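Local coordinates for uncharacterized protein MTH_862 (Methanothermobacter thermautotrophicus, PDB 2R47) that is of unknown function but belongs to an archaeal family of uncharacterised proteins and pairs with a second copy through a shared beta sheet, at residues D25-G30 with N84-V89; E119-C124 with C142-D147. All blocks are in the same frame, centred on the assembly; numbering follows the deposited sequence.

Interaction 1 (D25-G30 with N84-V89); sequences DAERIG and NVDVLV
Two neighbouring parallel strands of the mixed sheet, 28-33 and 88-91, meet here at their N-terminal ends, in a sheet flanked by helices. Arg-28 O carries the entry to the ladder, accepting from two successive amides: Asp-86 N at 2.9 Å, in the carbonyl plane, and Val-87 N, nearly along the C=O axis. The regular parallel pattern follows, with Gly-30 N giving to Val-87 O and Gly-30 O receiving Val-89 N at 2.8 Å, an almost straight bond.

Ahead of the ladder a carboxylate takes over. Asp-86 CG stands in the crowded position between its own backbone N and carbonyl carbon (chi1 56°), which turns the group back onto the 25-30 segment. Its OD2 grips two consecutive amides: Glu-27 N through the syn lone pair at 3.0 Å, and Arg-28 N from above the carboxylate plane. Both donors would favour the ionised form, whereas the nearby Glu-27 carboxylate would probably work against it.

Gly-30 has no side chain, and Val-85 CG1 lies over that place, 3.5 Å from Gly-30 N. On the face of Ile-29 and Val-87, Ile-29 CG2 meets Val-89 CG2 obliquely at 3.6 Å, and Val-23 and Val-49 pack on Ile-29.

Arg-28 runs extended from CG to NE, its CG anti to the backbone N (chi1 -176°), across Val-85 at about a right angle. Its NH2 bonds to Gly-83 O, while NE, 2.7 Å from Asn-84 O, makes only a bent, weak bond (125° at the hydrogen), that oxygen lying at the guanidinium edge near its plane.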
ATOM      1  N   ASP A  25      22.283  -0.608  -4.866  1.00 23.22           N
ATOM      2  CA  ASP A  25      23.163  -0.317  -6.001  1.00 24.70           C
ATOM      3  C   ASP A  25      22.425  -0.105  -7.314  1.00 24.28           C
ATOM      4  O   ASP A  25      23.064   0.123  -8.350  1.00 24.44           O
ATOM      5  CB  ASP A  25      24.200  -1.444  -6.165  1.00 25.66           C
ATOM      6  CG  ASP A  25      25.209  -1.480  -5.008  1.00 28.41           C
ATOM      7  OD1 ASP A  25      25.615  -0.397  -4.537  1.00 31.14           O
ATOM      8  OD2 ASP A  25      25.579  -2.590  -4.571  1.00 33.18           O
ATOM      9  N   ALA A  26      21.094  -0.153  -7.275  1.00 22.60           N
ATOM     10  CA  ALA A  26      20.267  -0.051  -8.487  1.00 21.39           C
ATOM     11  C   ALA A  26      20.051   1.383  -8.911  1.00 21.12           C
ATOM     12  O   ALA A  26      19.970   2.273  -8.074  1.00 21.83           O
ATOM     13  CB  ALA A  26      18.876  -0.711  -8.263  1.00 22.00           C
ATOM     14  N   GLU A  27      19.877   1.597 -10.214  1.00 20.59           N
ATOM     15  CA  GLU A  27      19.535   2.904 -10.758  1.00 21.54           C
ATOM     16  C   GLU A  27      18.028   2.973 -11.093  1.00 19.85           C
ATOM     17  O   GLU A  27      17.414   4.020 -10.970  1.00 17.51           O
ATOM     18  CB  GLU A  27      20.297   3.158 -12.078  1.00 21.97           C
ATOM     19  CG  GLU A  27      21.799   3.316 -11.978  1.00 26.87           C
ATOM     20  CD  GLU A  27      22.494   3.648 -13.340  1.00 25.46           C
ATOM     21  OE1 GLU A  27      21.907   3.497 -14.471  1.00 27.88           O
ATOM     22  OE2 GLU A  27      23.668   4.072 -13.257  1.00 33.69           O
ATOM     23  N   ARG A  28      17.490   1.864 -11.629  1.00 18.80           N
ATOM     24  CA  ARG A  28      16.161   1.861 -12.218  0.60 18.80           C
ATOM     25  C   ARG A  28      15.476   0.595 -11.740  1.00 18.88           C
ATOM     26  O   ARG A  28      15.985  -0.507 -11.963  1.00 19.65           O
ATOM     27  CB  ARG A  28      16.253   1.894 -13.755  0.60 19.00           C
ATOM     28  CG  ARG A  28      14.910   2.000 -14.483  0.60 19.74           C
ATOM     29  CD  ARG A  28      15.018   2.403 -15.976  0.60 19.33           C
ATOM     30  NE  ARG A  28      13.798   2.066 -16.727  0.60 22.13           N
ATOM     31  CZ  ARG A  28      12.798   2.910 -16.926  0.60 24.49           C
ATOM     32  NH1 ARG A  28      12.870   4.157 -16.453  0.60 31.29           N
ATOM     33  NH2 ARG A  28      11.759   2.549 -17.634  0.60 28.55           N
ATOM     34  N   ILE A  29      14.333   0.782 -11.082  1.00 17.63           N
ATOM     35  CA  ILE A  29      13.550  -0.340 -10.576  0.60 16.83           C
ATOM     36  C   ILE A  29      12.202  -0.393 -11.281  1.00 15.65           C
ATOM     37  O   ILE A  29      11.570   0.634 -11.512  1.00 15.40           O
ATOM     38  CB  ILE A  29      13.343  -0.234  -9.058  0.60 17.00           C
ATOM     39  CG1 ILE A  29      14.699  -0.199  -8.341  0.60 19.20           C
ATOM     40  CG2 ILE A  29      12.504  -1.445  -8.524  0.60 16.37           C
ATOM     41  CD1 ILE A  29      14.594   0.065  -6.853  0.60 19.76           C
ATOM     42  N   GLY A  30      11.775  -1.600 -11.615  1.00 14.00           N
ATOM     43  CA  GLY A  30      10.486  -1.846 -12.258  1.00 13.74           C
ATOM     44  C   GLY A  30       9.704  -2.681 -11.277  1.00 14.32           C
ATOM     45  O   GLY A  30      10.253  -3.621 -10.731  1.00 15.19           O
ATOM     46  N   ASN A  84      14.000  -0.630 -19.819  1.00 23.18           N
ATOM     47  CA  ASN A  84      14.308  -1.756 -18.978  1.00 22.19           C
ATOM     48  C   ASN A  84      14.951  -1.292 -17.665  1.00 19.56           C
ATOM     49  O   ASN A  84      15.291  -0.094 -17.483  1.00 18.60           O
ATOM     50  CB  ASN A  84      15.050  -2.876 -19.737  1.00 23.52           C
ATOM     51  CG  ASN A  84      16.392  -2.490 -20.152  1.00 25.69           C
ATOM     52  OD1 ASN A  84      17.044  -3.227 -20.905  1.00 29.38           O
ATOM     53  ND2 ASN A  84      16.839  -1.343 -19.708  1.00 24.01           N
ATOM     54  N   VAL A  85      15.069  -2.228 -16.737  1.00 17.51           N
ATOM     55  CA  VAL A  85      15.422  -1.870 -15.377  1.00 16.97           C
ATOM     56  C   VAL A  85      16.558  -2.721 -14.922  1.00 16.64           C
ATOM     57  O   VAL A  85      16.783  -3.800 -15.481  1.00 16.58           O
ATOM     58  CB  VAL A  85      14.192  -2.063 -14.425  1.00 16.62           C
ATOM     59  CG1 VAL A  85      13.022  -1.191 -14.896  1.00 18.46           C
ATOM     60  CG2 VAL A  85      13.725  -3.536 -14.442  1.00 18.33           C
ATOM     61  N   ASP A  86      17.304  -2.269 -13.924  1.00 17.67           N
ATOM     62  CA  ASP A  86      18.357  -3.129 -13.399  0.60 18.78           C
ATOM     63  C   ASP A  86      17.908  -3.947 -12.178  1.00 17.43           C
ATOM     64  O   ASP A  86      18.599  -4.856 -11.756  1.00 17.16           O
ATOM     65  CB  ASP A  86      19.684  -2.372 -13.199  0.60 20.32           C
ATOM     66  CG  ASP A  86      19.530  -1.168 -12.307  0.60 23.56           C
ATOM     67  OD1 ASP A  86      19.060  -1.363 -11.186  0.60 25.35           O
ATOM     68  OD2 ASP A  86      19.870  -0.034 -12.715  0.60 24.06           O
ATOM     69  N   VAL A  87      16.727  -3.637 -11.635  1.00 16.61           N
ATOM     70  CA  VAL A  87      16.064  -4.581 -10.693  1.00 16.48           C
ATOM     71  C   VAL A  87      14.606  -4.682 -11.112  1.00 15.41           C
ATOM     72  O   VAL A  87      13.911  -3.651 -11.244  1.00 15.86           O
ATOM     73  CB  VAL A  87      16.072  -4.109  -9.199  1.00 16.47           C
ATOM     74  CG1 VAL A  87      15.320  -5.141  -8.290  1.00 17.25           C
ATOM     75  CG2 VAL A  87      17.511  -3.952  -8.684  1.00 18.77           C
ATOM     76  N   LEU A  88      14.135  -5.904 -11.319  1.00 14.95           N
ATOM     77  CA  LEU A  88      12.742  -6.104 -11.624  1.00 14.85           C
ATOM     78  C   LEU A  88      12.109  -6.747 -10.400  1.00 14.61           C
ATOM     79  O   LEU A  88      12.523  -7.815  -9.993  1.00 14.80           O
ATOM     80  CB  LEU A  88      12.564  -6.982 -12.863  1.00 16.15           C
ATOM     81  CG  LEU A  88      11.113  -7.305 -13.264  1.00 15.69           C
ATOM     82  CD1 LEU A  88      10.179  -6.089 -13.446  1.00 15.32           C
ATOM     83  CD2 LEU A  88      11.131  -8.216 -14.530  1.00 15.00           C
ATOM     84  N   VAL A  89      11.083  -6.096  -9.837  1.00 13.75           N
ATOM     85  CA  VAL A  89      10.433  -6.586  -8.643  1.00 14.05           C
ATOM     86  C   VAL A  89       9.054  -7.129  -9.055  1.00 13.45           C
ATOM     87  O   VAL A  89       8.147  -6.369  -9.485  1.00 15.06           O
ATOM     88  CB  VAL A  89      10.286  -5.445  -7.542  1.00 13.38           C
ATOM     89  CG1 VAL A  89       9.597  -6.024  -6.263  1.00 15.10           C
ATOM     90  CG2 VAL A  89      11.666  -4.742  -7.261  1.00 16.43           C
TER

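Interaction 2 (E119-C124 with C142-D147); sequences ELMGLC and CVINAD
Strands 119-124 and 142-147 run almost exactly parallel, 4.7 Å apart at closest approach of their axes, and form a regular ladder. The chain links these neighbours through the short helices 128-131 and 134-137, a beta-alpha-beta crossover. The ladder's firm bonds alternate in direction: Gly-122 N to Cys-142 O, Ile-144 N to Gly-122 O (2.8 Å), Cys-124 N to Ile-144 O, and Ala-146 N to Cys-124 O. The starting bond from Cys-142 N to Leu-120 O is weak.

One face carries Met-121, Leu-123, Cys-142 and Ile-144. Leu-123 has CG anti to its backbone N (chi1 -155°), sending CD1 across to Ile-144 CB at 3.5 Å, tighter than a usual van der Waals contact; the two side chains lie alongside each other, pointing the same way. Ile-144 holds CG1 anti to its carbonyl carbon (chi1 -66°), so that CD1 reaches Met-121 CE at 4.0 Å. Met-121 passes CG beside Cys-142 CB and bends at chi3 (37°) to present the methyl.

On the other face, Gly-122 leaves Val-143 facing bare backbone, with Val-143 CG1 3.7 Å from Gly-122 O. Cys-124 SG sits in the crowded position between its backbone N and carbonyl carbon, 3.6 Å from Asn-145 OD1. That buried oxygen accepts a hydrogen bond from Asp-127 N, just past strand 118-125.

Phe-19 and Ala-22 of helix 11-22 pack on Met-121, and His-15 of the same helix on Ile-144. Strand 88-91 flanks 119-124 on one side, while 142-147 pairs antiparallel with a strand of the second subunit, carrying the sheet across the interface.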
ATOM      1  N   GLU A 119      18.949  -7.786 -11.437  1.00 18.87           N
ATOM      2  CA  GLU A 119      18.499  -8.621 -10.331  0.60 19.90           C
ATOM      3  C   GLU A 119      16.996  -8.859 -10.457  1.00 19.36           C
ATOM      4  O   GLU A 119      16.259  -7.910 -10.754  1.00 19.75           O
ATOM      5  CB  GLU A 119      18.802  -7.896  -9.022  0.60 20.11           C
ATOM      6  CG  GLU A 119      18.144  -8.448  -7.770  0.60 22.11           C
ATOM      7  CD  GLU A 119      18.711  -7.846  -6.495  0.60 22.87           C
ATOM      8  OE1 GLU A 119      19.936  -7.619  -6.440  0.60 29.16           O
ATOM      9  OE2 GLU A 119      17.946  -7.605  -5.541  0.60 26.12           O
ATOM     10  N   LEU A 120      16.560 -10.097 -10.209  1.00 18.27           N
ATOM     11  CA  LEU A 120      15.156 -10.403 -10.169  1.00 17.09           C
ATOM     12  C   LEU A 120      14.765 -10.510  -8.691  1.00 17.61           C
ATOM     13  O   LEU A 120      15.349 -11.300  -7.934  1.00 17.24           O
ATOM     14  CB  LEU A 120      14.864 -11.716 -10.887  1.00 17.53           C
ATOM     15  CG  LEU A 120      13.396 -12.137 -10.907  1.00 14.66           C
ATOM     16  CD1 LEU A 120      12.591 -11.011 -11.695  1.00 16.76           C
ATOM     17  CD2 LEU A 120      13.222 -13.613 -11.443  1.00 17.48           C
ATOM     18  N   MET A 121      13.740  -9.760  -8.302  1.00 16.97           N
ATOM     19  CA  MET A 121      13.238  -9.806  -6.943  1.00 19.17           C
ATOM     20  C   MET A 121      11.739 -10.074  -6.878  1.00 18.61           C
ATOM     21  O   MET A 121      11.014  -9.832  -7.838  1.00 18.36           O
ATOM     22  CB  MET A 121      13.517  -8.471  -6.242  1.00 18.32           C
ATOM     23  CG  MET A 121      14.984  -8.260  -5.957  1.00 22.90           C
ATOM     24  SD  MET A 121      15.306  -6.786  -4.957  1.00 25.98           S
ATOM     25  CE  MET A 121      13.880  -6.784  -3.815  1.00 29.79           C
ATOM     26  N   GLY A 122      11.305 -10.579  -5.732  1.00 17.68           N
ATOM     27  CA  GLY A 122       9.900 -10.646  -5.411  1.00 18.67           C
ATOM     28  C   GLY A 122       9.568  -9.966  -4.104  1.00 18.29           C
ATOM     29  O   GLY A 122      10.296 -10.076  -3.098  1.00 18.78           O
ATOM     30  N   LEU A 123       8.433  -9.306  -4.078  1.00 18.18           N
ATOM     31  CA  LEU A 123       7.984  -8.682  -2.858  1.00 18.64           C
ATOM     32  C   LEU A 123       6.566  -9.198  -2.705  1.00 18.35           C
ATOM     33  O   LEU A 123       5.735  -8.991  -3.582  1.00 16.71           O
ATOM     34  CB  LEU A 123       7.977  -7.176  -3.091  1.00 20.86           C
ATOM     35  CG  LEU A 123       8.105  -6.150  -2.001  1.00 24.62           C
ATOM     36  CD1 LEU A 123       9.432  -6.342  -1.274  1.00 28.77           C
ATOM     37  CD2 LEU A 123       8.080  -4.748  -2.707  1.00 21.94           C
ATOM     38  N   CYS A 124       6.282  -9.949  -1.639  1.00 17.08           N
ATOM     39  CA  CYS A 124       4.938 -10.506  -1.519  1.00 17.46           C
ATOM     40  C   CYS A 124       4.498 -10.584  -0.046  1.00 17.04           C
ATOM     41  O   CYS A 124       5.257 -10.247   0.862  1.00 14.45           O
ATOM     42  CB  CYS A 124       4.875 -11.908  -2.180  1.00 18.13           C
ATOM     43  SG  CYS A 124       5.968 -13.140  -1.424  1.00 20.31           S
ATOM     44  N   CYS A 142      16.393 -12.289  -4.808  1.00 18.07           N
ATOM     45  CA  CYS A 142      16.059 -11.900  -3.440  1.00 17.43           C
ATOM     46  C   CYS A 142      14.539 -11.863  -3.361  1.00 16.99           C
ATOM     47  O   CYS A 142      13.906 -11.387  -4.295  1.00 17.41           O
ATOM     48  CB  CYS A 142      16.647 -10.489  -3.093  1.00 17.75           C
ATOM     49  SG  CYS A 142      16.073  -9.732  -1.512  1.00 20.70           S
ATOM     50  N   VAL A 143      13.958 -12.329  -2.256  1.00 16.21           N
ATOM     51  CA  VAL A 143      12.517 -12.205  -2.069  1.00 15.88           C
ATOM     52  C   VAL A 143      12.332 -11.568  -0.696  1.00 16.30           C
ATOM     53  O   VAL A 143      13.013 -11.943   0.244  1.00 17.42           O
ATOM     54  CB  VAL A 143      11.756 -13.606  -2.139  1.00 16.71           C
ATOM     55  CG1 VAL A 143      10.301 -13.476  -1.576  1.00 16.12           C
ATOM     56  CG2 VAL A 143      11.720 -14.099  -3.606  1.00 18.94           C
ATOM     57  N   ILE A 144      11.425 -10.611  -0.582  1.00 14.61           N
ATOM     58  CA  ILE A 144      11.062 -10.076   0.701  1.00 15.29           C
ATOM     59  C   ILE A 144       9.593 -10.433   0.899  1.00 16.56           C
ATOM     60  O   ILE A 144       8.766 -10.100   0.060  1.00 17.00           O
ATOM     61  CB  ILE A 144      11.237  -8.536   0.714  1.00 14.45           C
ATOM     62  CG1 ILE A 144      12.733  -8.197   0.575  1.00 13.65           C
ATOM     63  CG2 ILE A 144      10.698  -7.975   2.052  1.00 15.07           C
ATOM     64  CD1 ILE A 144      13.012  -6.770   0.120  1.00 14.53           C
ATOM     65  N   ASN A 145       9.311 -11.204   1.943  1.00 16.84           N
ATOM     66  CA  ASN A 145       7.970 -11.694   2.226  1.00 17.51           C
ATOM     67  C   ASN A 145       7.488 -11.140   3.557  1.00 18.15           C
ATOM     68  O   ASN A 145       8.228 -11.205   4.534  1.00 18.90           O
ATOM     69  CB  ASN A 145       7.963 -13.224   2.280  1.00 17.83           C
ATOM     70  CG  ASN A 145       6.597 -13.768   2.692  1.00 19.70           C
ATOM     71  OD1 ASN A 145       5.574 -13.354   2.166  1.00 18.79           O
ATOM     72  ND2 ASN A 145       6.585 -14.671   3.662  1.00 24.83           N
ATOM     73  N   ALA A 146       6.273 -10.610   3.632  1.00 17.05           N
ATOM     74  CA  ALA A 146       5.774 -10.158   4.945  1.00 17.88           C
ATOM     75  C   ALA A 146       4.477 -10.862   5.325  1.00 18.21           C
ATOM     76  O   ALA A 146       3.665 -11.177   4.431  1.00 18.40           O
ATOM     77  CB  ALA A 146       5.510  -8.649   4.912  1.00 17.11           C
ATOM     78  N   ASP A 147       4.215 -11.023   6.633  1.00 17.14           N
ATOM     79  CA  ASP A 147       2.943 -11.553   7.046  1.00 19.33           C
ATOM     80  C   ASP A 147       2.206 -10.461   7.771  1.00 19.75           C
ATOM     81  O   ASP A 147       2.815  -9.665   8.470  1.00 19.62           O
ATOM     82  CB  ASP A 147       3.094 -12.754   7.999  1.00 20.70           C
ATOM     83  CG  ASP A 147       3.756 -13.951   7.328  1.00 24.91           C
ATOM     84  OD1 ASP A 147       3.716 -14.087   6.104  1.00 28.75           O
ATOM     85  OD2 ASP A 147       4.368 -14.746   8.036  1.00 34.36           O
TER

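In the fold
Both interactions belong to one sheet, joined where strands 88-91 and 118-125 are neighbours: Leu-88 O lies 2.9 Å from Met-121 N, a probable hydrogen bond, and Val-87 CG1 packs on Met-121 SD at 3.7 Å. Their centres are about 14 Å apart. Interaction 1 is only partly buried and takes in the loops leading into its strands; there a carboxylate adds firm bonds to a short ladder, and an arginine a weak one. Interaction 2 is buried along nearly all its length, and its bonds across the strands are all main-chain, with apolar packing mainly on the face of Met-121, Leu-123 and Ile-144. Interaction 1 touches no other chain, whereas one strand of interaction 2 is itself part of the subunit interface.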